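Local coordinates for protein S-adenosylmethionine:2-demethylmenaquinone methyltransferase (PDB 2PCN) that belongs to the RraA-like family, with a mixed alpha/beta fold, and assembles here as three chains, at residues C81-R95 / M103-K116. Sequence-based numbering, arbitrary orientation.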
loop_
_atom_site.group_PDB
_atom_site.type_symbol
_atom_site.label_atom_id
_atom_site.label_comp_id
_atom_site.label_asym_id
_atom_site.label_seq_id
_atom_site.Cartn_x
_atom_site.Cartn_y
_atom_site.Cartn_z
ATOM N N CYS A 81 1.255 -25.166 1.231
ATOM C CA CYS A 81 -0.147 -25.576 1.205
ATOM C C CYS A 81 -0.278 -27.093 1.284
ATOM O O CYS A 81 -1.109 -27.617 2.023
ATOM C CB CYS A 81 -0.834 -25.090 -0.071
ATOM S SG CYS A 81 -1.105 -23.314 -0.137
ATOM N N GLU A 82 0.548 -27.793 0.515
ATOM C CA GLU A 82 0.512 -29.251 0.485
ATOM C C GLU A 82 0.850 -29.888 1.832
ATOM O O GLU A 82 0.328 -30.954 2.164
ATOM C CB GLU A 82 1.477 -29.779 -0.581
ATOM C CG GLU A 82 1.252 -29.188 -1.958
ATOM C CD GLU A 82 2.241 -29.699 -2.989
ATOM O OE1 GLU A 82 3.400 -29.975 -2.619
ATOM O OE2 GLU A 82 1.864 -29.806 -4.174
ATOM N N ARG A 83 1.716 -29.245 2.610
ATOM C CA ARG A 83 2.102 -29.811 3.899
ATOM C C ARG A 83 1.330 -29.219 5.078
ATOM O O ARG A 83 1.665 -29.454 6.237
ATOM C CB ARG A 83 3.618 -29.664 4.095
ATOM C CG ARG A 83 4.415 -30.271 2.951
ATOM C CD ARG A 83 5.897 -30.435 3.267
ATOM N NE ARG A 83 6.122 -31.302 4.421
ATOM C CZ ARG A 83 6.372 -30.864 5.650
ATOM N NH1 ARG A 83 6.441 -29.562 5.892
ATOM N NH2 ARG A 83 6.544 -31.729 6.645
ATOM N N GLY A 84 0.291 -28.449 4.768
ATOM C CA GLY A 84 -0.547 -27.863 5.797
ATOM C C GLY A 84 0.063 -26.844 6.741
ATOM O O GLY A 84 -0.289 -26.808 7.917
ATOM N N LEU A 85 0.969 -26.008 6.246
ATOM C CA LEU A 85 1.570 -24.992 7.098
ATOM C C LEU A 85 0.573 -23.842 7.262
ATOM O O LEU A 85 -0.326 -23.669 6.436
ATOM C CB LEU A 85 2.882 -24.489 6.481
ATOM C CG LEU A 85 4.049 -25.491 6.444
ATOM C CD1 LEU A 85 3.664 -26.713 5.641
ATOM C CD2 LEU A 85 5.279 -24.832 5.836
ATOM N N ALA A 86 0.722 -23.072 8.336
ATOM C CA ALA A 86 -0.173 -21.948 8.606
ATOM C C ALA A 86 0.163 -20.741 7.732
ATOM O O ALA A 86 -0.733 -20.071 7.209
ATOM C CB ALA A 86 -0.090 -21.560 10.081
ATOM N N GLY A 87 1.453 -20.465 7.578
ATOM C CA GLY A 87 1.860 -19.338 6.760
ATOM C C GLY A 87 3.342 -19.039 6.825
ATOM O O GLY A 87 4.107 -19.767 7.462
ATOM N N VAL A 88 3.744 -17.968 6.151
ATOM C CA VAL A 88 5.139 -17.549 6.121
ATOM C C VAL A 88 5.216 -16.036 6.328
ATOM O O VAL A 88 4.404 -15.288 5.785
ATOM C CB VAL A 88 5.801 -17.886 4.758
ATOM C CG1 VAL A 88 7.298 -17.608 4.825
ATOM C CG2 VAL A 88 5.536 -19.345 4.382
ATOM N N ILE A 89 6.182 -15.597 7.128
ATOM C CA ILE A 89 6.397 -14.174 7.392
ATOM C C ILE A 89 7.833 -13.911 6.966
ATOM O O ILE A 89 8.769 -14.504 7.507
ATOM C CB ILE A 89 6.215 -13.840 8.884
ATOM C CG1 ILE A 89 4.765 -14.121 9.293
ATOM C CG2 ILE A 89 6.577 -12.380 9.139
ATOM C CD1 ILE A 89 4.492 -13.986 10.777
ATOM N N ILE A 90 8.009 -13.016 5.998
ATOM C CA ILE A 90 9.338 -12.751 5.459
ATOM C C ILE A 90 9.855 -11.322 5.560
ATOM O O ILE A 90 9.231 -10.387 5.061
ATOM C CB ILE A 90 9.384 -13.158 3.964
ATOM C CG1 ILE A 90 8.751 -14.539 3.786
ATOM C CG2 ILE A 90 10.822 -13.153 3.461
ATOM C CD1 ILE A 90 8.652 -14.995 2.346
ATOM N N HIS A 91 11.001 -11.161 6.214
ATOM C CA HIS A 91 11.629 -9.852 6.314
ATOM C C HIS A 91 12.441 -9.811 5.026
ATOM O O HIS A 91 13.662 -10.000 5.021
ATOM C CB HIS A 91 12.535 -9.774 7.546
ATOM C CG HIS A 91 13.229 -8.455 7.705
ATOM N ND1 HIS A 91 12.672 -7.266 7.286
ATOM C CD2 HIS A 91 14.429 -8.139 8.244
ATOM C CE1 HIS A 91 13.504 -6.273 7.557
ATOM N NE2 HIS A 91 14.578 -6.777 8.139
ATOM N N GLY A 92 11.718 -9.598 3.929
ATOM C CA GLY A 92 12.306 -9.567 2.605
ATOM C C GLY A 92 11.186 -9.600 1.577
ATOM O O GLY A 92 10.030 -9.342 1.918
ATOM N N CYS A 93 11.505 -9.939 0.332
ATOM C CA CYS A 93 10.497 -9.953 -0.725
ATOM C C CYS A 93 10.075 -11.328 -1.229
ATOM O O CYS A 93 10.718 -12.340 -0.956
ATOM C CB CYS A 93 10.992 -9.135 -1.923
ATOM S SG CYS A 93 11.275 -7.391 -1.582
ATOM N N ILE A 94 8.975 -11.343 -1.971
ATOM C CA ILE A 94 8.464 -12.567 -2.571
ATOM C C ILE A 94 8.158 -12.243 -4.028
ATOM O O ILE A 94 8.277 -11.091 -4.455
ATOM C CB ILE A 94 7.146 -13.038 -1.906
ATOM C CG1 ILE A 94 6.023 -12.033 -2.193
ATOM C CG2 ILE A 94 7.345 -13.194 -0.406
ATOM C CD1 ILE A 94 4.641 -12.552 -1.856
ATOM N N ARG A 95 7.782 -13.262 -4.793
ATOM C CA ARG A 95 7.389 -13.068 -6.179
ATOM C C ARG A 95 6.211 -14.009 -6.427
ATOM O O ARG A 95 5.831 -14.766 -5.530
ATOM C CB ARG A 95 8.552 -13.333 -7.141
ATOM C CG ARG A 95 9.072 -14.755 -7.206
ATOM C CD ARG A 95 10.223 -14.803 -8.208
ATOM N NE ARG A 95 10.547 -16.157 -8.644
ATOM C CZ ARG A 95 11.370 -16.437 -9.650
ATOM N NH1 ARG A 95 11.960 -15.456 -10.324
ATOM N NH2 ARG A 95 11.586 -17.698 -9.998
ATOM N N MET A 103 -3.923 -18.629 -2.966
ATOM C CA MET A 103 -3.672 -19.789 -2.115
ATOM C C MET A 103 -4.162 -19.604 -0.681
ATOM O O MET A 103 -4.030 -18.525 -0.102
ATOM C CB MET A 103 -2.178 -20.119 -2.124
ATOM C CG MET A 103 -1.657 -20.512 -3.500
ATOM S SD MET A 103 0.104 -20.929 -3.501
ATOM C CE MET A 103 0.630 -20.128 -4.994
ATOM N N PRO A 104 -4.729 -20.670 -0.085
ATOM C CA PRO A 104 -5.257 -20.664 1.283
ATOM C C PRO A 104 -4.192 -20.703 2.379
ATOM O O PRO A 104 -4.232 -21.552 3.275
ATOM C CB PRO A 104 -6.147 -21.899 1.304
ATOM C CG PRO A 104 -5.364 -22.859 0.452
ATOM C CD PRO A 104 -4.944 -21.984 -0.722
ATOM N N ILE A 105 -3.242 -19.779 2.308
ATOM C CA ILE A 105 -2.184 -19.720 3.298
ATOM C C ILE A 105 -1.804 -18.267 3.551
ATOM O O ILE A 105 -2.057 -17.398 2.720
ATOM C CB ILE A 105 -0.953 -20.516 2.819
ATOM C CG1 ILE A 105 0.015 -20.720 3.979
ATOM C CG2 ILE A 105 -0.284 -19.793 1.660
ATOM C CD1 ILE A 105 1.112 -21.702 3.684
ATOM N N GLY A 106 -1.216 -17.997 4.709
ATOM C CA GLY A 106 -0.816 -16.637 5.012
ATOM C C GLY A 106 0.585 -16.353 4.509
ATOM O O GLY A 106 1.480 -17.188 4.636
ATOM N N VAL A 107 0.772 -15.186 3.902
ATOM C CA VAL A 107 2.085 -14.786 3.413
ATOM C C VAL A 107 2.250 -13.284 3.596
ATOM O O VAL A 107 1.531 -12.495 2.981
ATOM C CB VAL A 107 2.289 -15.106 1.910
ATOM C CG1 VAL A 107 3.671 -14.618 1.464
ATOM C CG2 VAL A 107 2.162 -16.600 1.657
ATOM N N MET A 108 3.183 -12.897 4.459
ATOM C CA MET A 108 3.470 -11.489 4.709
ATOM C C MET A 108 4.923 -11.221 4.348
ATOM O O MET A 108 5.810 -12.015 4.676
ATOM C CB MET A 108 3.244 -11.128 6.181
ATOM C CG MET A 108 1.801 -11.217 6.641
ATOM S SD MET A 108 1.639 -10.659 8.343
ATOM C CE MET A 108 0.054 -9.825 8.287
ATOM N N ALA A 109 5.160 -10.101 3.675
ATOM C CA ALA A 109 6.505 -9.719 3.256
ATOM C C ALA A 109 6.537 -8.201 3.117
ATOM O O ALA A 109 5.493 -7.549 3.196
ATOM C CB ALA A 109 6.837 -10.382 1.930
ATOM N N ILE A 110 7.715 -7.624 2.905
ATOM C CA ILE A 110 7.785 -6.170 2.785
ATOM C C ILE A 110 7.672 -5.668 1.354
ATOM O O ILE A 110 7.594 -4.460 1.120
ATOM C CB ILE A 110 9.078 -5.601 3.414
ATOM C CG1 ILE A 110 10.308 -6.113 2.661
ATOM C CG2 ILE A 110 9.142 -5.991 4.885
ATOM C CD1 ILE A 110 11.596 -5.419 3.060
ATOM N N GLY A 111 7.649 -6.589 0.396
ATOM C CA GLY A 111 7.531 -6.180 -0.991
ATOM C C GLY A 111 7.686 -7.331 -1.962
ATOM O O GLY A 111 7.802 -8.485 -1.557
ATOM N N THR A 112 7.673 -7.011 -3.252
ATOM C CA THR A 112 7.826 -8.018 -4.290
ATOM C C THR A 112 9.068 -7.707 -5.109
ATOM O O THR A 112 9.489 -6.555 -5.203
ATOM C CB THR A 112 6.615 -8.049 -5.248
ATOM O OG1 THR A 112 6.474 -6.774 -5.892
ATOM C CG2 THR A 112 5.337 -8.382 -4.483
ATOM N N CYS A 113 9.648 -8.749 -5.689
ATOM C CA CYS A 113 10.837 -8.634 -6.525
ATOM C C CYS A 113 10.805 -9.837 -7.457
ATOM O O CYS A 113 10.724 -10.975 -6.999
ATOM C CB CYS A 113 12.102 -8.678 -5.673
ATOM S SG CYS A 113 13.611 -8.622 -6.662
ATOM N N PRO A 114 10.870 -9.602 -8.776
ATOM C CA PRO A 114 10.836 -10.688 -9.762
ATOM C C PRO A 114 12.099 -11.539 -9.873
ATOM O O PRO A 114 12.057 -12.638 -10.431
ATOM C CB PRO A 114 10.528 -9.951 -11.061
ATOM C CG PRO A 114 11.304 -8.682 -10.886
ATOM C CD PRO A 114 10.976 -8.292 -9.448
ATOM N N VAL A 115 13.213 -11.048 -9.336
ATOM C CA VAL A 115 14.478 -11.780 -9.416
ATOM C C VAL A 115 14.594 -12.935 -8.421
ATOM O O VAL A 115 14.350 -12.768 -7.226
ATOM C CB VAL A 115 15.680 -10.834 -9.195
ATOM C CG1 VAL A 115 16.985 -11.608 -9.341
ATOM C CG2 VAL A 115 15.623 -9.677 -10.188
ATOM N N LYS A 116 14.982 -14.105 -8.919
ATOM C CA LYS A 116 15.132 -15.282 -8.064
ATOM C C LYS A 116 16.305 -15.100 -7.104
ATOM O O LYS A 116 17.275 -14.405 -7.414
ATOM C CB LYS A 116 15.350 -16.539 -8.921
ATOM C CG LYS A 116 16.759 -16.714 -9.499
ATOM C CD LYS A 116 17.335 -15.414 -10.048
ATOM C CE LYS A 116 18.469 -15.654 -11.032
ATOM N NZ LYS A 116 17.946 -16.093 -12.357
#
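Ile-105 CG2 meets Cys-81 SG on helix 74-82 at 4.0 Å, and these two residues, with Arg-95, lead the contact. Ile-105 puts CG1 anti to its backbone N (chi1 -167°), which lays that branch 3.6 Å from Gly-87 CA. Strands 87-90 and 106-109, neighbours in the mixed sheet, run parallel, 2° apart; bonds alternate from Val-88 N to Gly-106 O (2.8 Å), through Met-108 N to Val-88 O (3.0 Å), to Ile-90 N to Met-108 O. The chains turn corners at His-91 and Gly-92 and at Ile-110, whose N bonds Gly-92 O, and pass together into the three-stranded parallel sheet, where 93-94 pairs with 111-112. From there the Ile-94 side chain reaches back onto the face of strand 106-109 that carries Val-107 and Ala-109, CG2 packing on Ala-109 CB at 3.7 Å. Arg-95 extends from CG to NE alongside Lys-116; NH1 donates in the guanidinium plane to Pro-114 O (2.8 Å), and NH2 forms a salt bridge with Asp-8 of the second subunit. Thr-112 OG1 hydrogen-bonds to Asp-147 O of that subunit. The chemistry thus runs from apolar packing at the helix to a subunit interface that adds polar bonds to packing, where two anchors probably fix the guanidinium's rotation.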